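Local coordinates for F5/8 type C domain protein (Clostridium perfringens, PDB 7JRM) that probably binds carbohydrate through a family 51 binding module, as part of the ZmpB O-glycopeptidase thought to be directed at mucin glycans, at residues Glu265-Leu268 / Leu269-Asp272. Sequence-based numbering, arbitrary orientation.
Sequences EEAL and LSKD
Leu269 rests the base of its side chain on the last turn of helix 251-270, its CG 3.8 Å from Glu265 O and its CB 3.7 Å from Glu266 O. The helical bond from Leu269 N to Glu265 O is already weak at 3.5 Å. One residue on, Ser270 N is shared between Glu266 O, at 3.2 Å, and a weaker bond to Ala267 O. Ser270 also turns its hydroxyl back on the helix: a chi1 of 72° folds OG over its own backbone, where it donates to Ala267 O over 2.7 Å. It approaches that carbonyl from the side, at a C=O...OG angle of 122° and somewhat out of plane. The same OG accepts a weak bond from Asp272 N, 3.3 Å away, and so bridges the helix end and the turn. Leu268 CB lies 3.2 Å from Leu269 N, while the rest of its side chain packs on Leu234 and Ile238 of helix 232-242; Ala267 meets Ile276 and Ala279 of helix 273-288. Lys271 leaves the helix with positive phi, its N weakly bonded to Leu268 O and its NZ salt-bridged to Asp19. Asp272 then N-caps helix 273-288, its OD2 also bonded to Thr275 OG1. The arrangement is a tight helix-to-helix turn, with one positive-phi residue, Lys271, between the end of helix 251-270 and the next N-cap, within an antiparallel hairpin of the small helical bundle.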
ATOM      1  N   GLU A 265       0.599  -4.457  -2.373  1.00 16.18           N
ATOM      2  CA  GLU A 265       0.790  -3.501  -1.288  1.00 17.44           C
ATOM      3  C   GLU A 265      -0.432  -3.449  -0.380  1.00 17.26           C
ATOM      4  O   GLU A 265      -0.301  -3.297   0.841  1.00 16.35           O
ATOM      5  CB  GLU A 265       1.098  -2.115  -1.856  1.00 19.63           C
ATOM      6  CG  GLU A 265       2.504  -1.970  -2.416  1.00 18.16           C
ATOM      7  CD  GLU A 265       2.658  -0.741  -3.291  1.00 23.19           C
ATOM      8  OE1 GLU A 265       1.678  -0.368  -3.970  1.00 22.37           O
ATOM      9  OE2 GLU A 265       3.758  -0.150  -3.301  1.00 18.18           O
ATOM     10  N   GLU A 266      -1.630  -3.572  -0.957  1.00 14.20           N
ATOM     11  CA  GLU A 266      -2.837  -3.646  -0.141  1.00 17.03           C
ATOM     12  C   GLU A 266      -2.849  -4.916   0.702  1.00 18.71           C
ATOM     13  O   GLU A 266      -3.279  -4.895   1.862  1.00 18.79           O
ATOM     14  CB  GLU A 266      -4.082  -3.589  -1.027  1.00 18.64           C
ATOM     15  CG  GLU A 266      -4.210  -2.326  -1.859  1.00 23.43           C
ATOM     16  CD  GLU A 266      -5.197  -2.485  -3.000  1.00 29.98           C
ATOM     17  OE1 GLU A 266      -6.205  -3.199  -2.817  1.00 30.36           O
ATOM     18  OE2 GLU A 266      -4.964  -1.899  -4.077  1.00 24.89           O
ATOM     19  N   ALA A 267      -2.381  -6.031   0.134  1.00 16.23           N
ATOM     20  CA  ALA A 267      -2.374  -7.292   0.867  1.00 19.77           C
ATOM     21  C   ALA A 267      -1.432  -7.249   2.062  1.00 18.25           C
ATOM     22  O   ALA A 267      -1.704  -7.887   3.085  1.00 21.11           O
ATOM     23  CB  ALA A 267      -1.994  -8.440  -0.067  1.00 20.22           C
ATOM     24  N   LEU A 268      -0.324  -6.509   1.952  1.00 18.71           N
ATOM     25  CA  LEU A 268       0.588  -6.374   3.084  1.00 19.13           C
ATOM     26  C   LEU A 268      -0.099  -5.703   4.266  1.00 16.03           C
ATOM     27  O   LEU A 268       0.096  -6.106   5.419  1.00 16.95           O
ATOM     28  CB  LEU A 268       1.830  -5.583   2.671  1.00 16.12           C
ATOM     29  CG  LEU A 268       2.760  -6.201   1.625  1.00 22.65           C
ATOM     30  CD1 LEU A 268       3.879  -5.236   1.267  1.00 21.77           C
ATOM     31  CD2 LEU A 268       3.329  -7.520   2.120  1.00 21.27           C
ATOM     32  N   LEU A 269      -0.911  -4.677   3.998  1.00 13.94           N
ATOM     33  CA  LEU A 269      -1.599  -3.972   5.074  1.00 17.36           C
ATOM     34  C   LEU A 269      -2.722  -4.807   5.673  1.00 21.26           C
ATOM     35  O   LEU A 269      -3.084  -4.610   6.838  1.00 19.50           O
ATOM     36  CB  LEU A 269      -2.151  -2.643   4.560  1.00 16.70           C
ATOM     37  CG  LEU A 269      -1.135  -1.593   4.109  1.00 18.43           C
ATOM     38  CD1 LEU A 269      -1.845  -0.320   3.681  1.00 21.35           C
ATOM     39  CD2 LEU A 269      -0.130  -1.305   5.214  1.00 21.97           C
ATOM     40  N   SER A 270      -3.284  -5.738   4.898  1.00 14.68           N
ATOM     41  CA  SER A 270      -4.396  -6.539   5.396  1.00 16.49           C
ATOM     42  C   SER A 270      -3.956  -7.498   6.492  1.00 19.90           C
ATOM     43  O   SER A 270      -4.770  -7.870   7.347  1.00 20.23           O
ATOM     44  CB  SER A 270      -5.043  -7.311   4.245  1.00 15.57           C
ATOM     45  OG  SER A 270      -4.210  -8.372   3.813  1.00 19.63           O
ATOM     46  N   LYS A 271      -2.684  -7.905   6.487  1.00 15.12           N
ATOM     47  CA  LYS A 271      -2.159  -8.887   7.440  1.00 18.90           C
ATOM     48  C   LYS A 271      -2.985 -10.170   7.423  1.00 21.97           C
ATOM     49  O   LYS A 271      -3.119 -10.859   8.437  1.00 22.95           O
ATOM     50  CB  LYS A 271      -2.085  -8.303   8.855  1.00 21.16           C
ATOM     51  CG  LYS A 271      -1.132  -7.124   8.983  1.00 24.10           C
ATOM     52  CD  LYS A 271      -1.355  -6.359  10.278  1.00 20.74           C
ATOM     53  CE  LYS A 271      -1.037  -7.216  11.492  1.00 24.64           C
ATOM     54  NZ  LYS A 271      -0.867  -6.392  12.721  1.00 32.02           N
ATOM     55  N   ASP A 272      -3.549 -10.493   6.262  1.00 19.04           N
ATOM     56  CA  ASP A 272      -4.384 -11.671   6.076  1.00 19.16           C
ATOM     57  C   ASP A 272      -3.635 -12.675   5.215  1.00 22.28           C
ATOM     58  O   ASP A 272      -3.095 -12.315   4.164  1.00 20.48           O
ATOM     59  CB  ASP A 272      -5.719 -11.296   5.428  1.00 17.55           C
ATOM     60  CG  ASP A 272      -6.601 -12.500   5.171  1.00 23.20           C
ATOM     61  OD1 ASP A 272      -7.033 -13.143   6.151  1.00 16.50           O
ATOM     62  OD2 ASP A 272      -6.866 -12.801   3.989  1.00 24.94           O
TER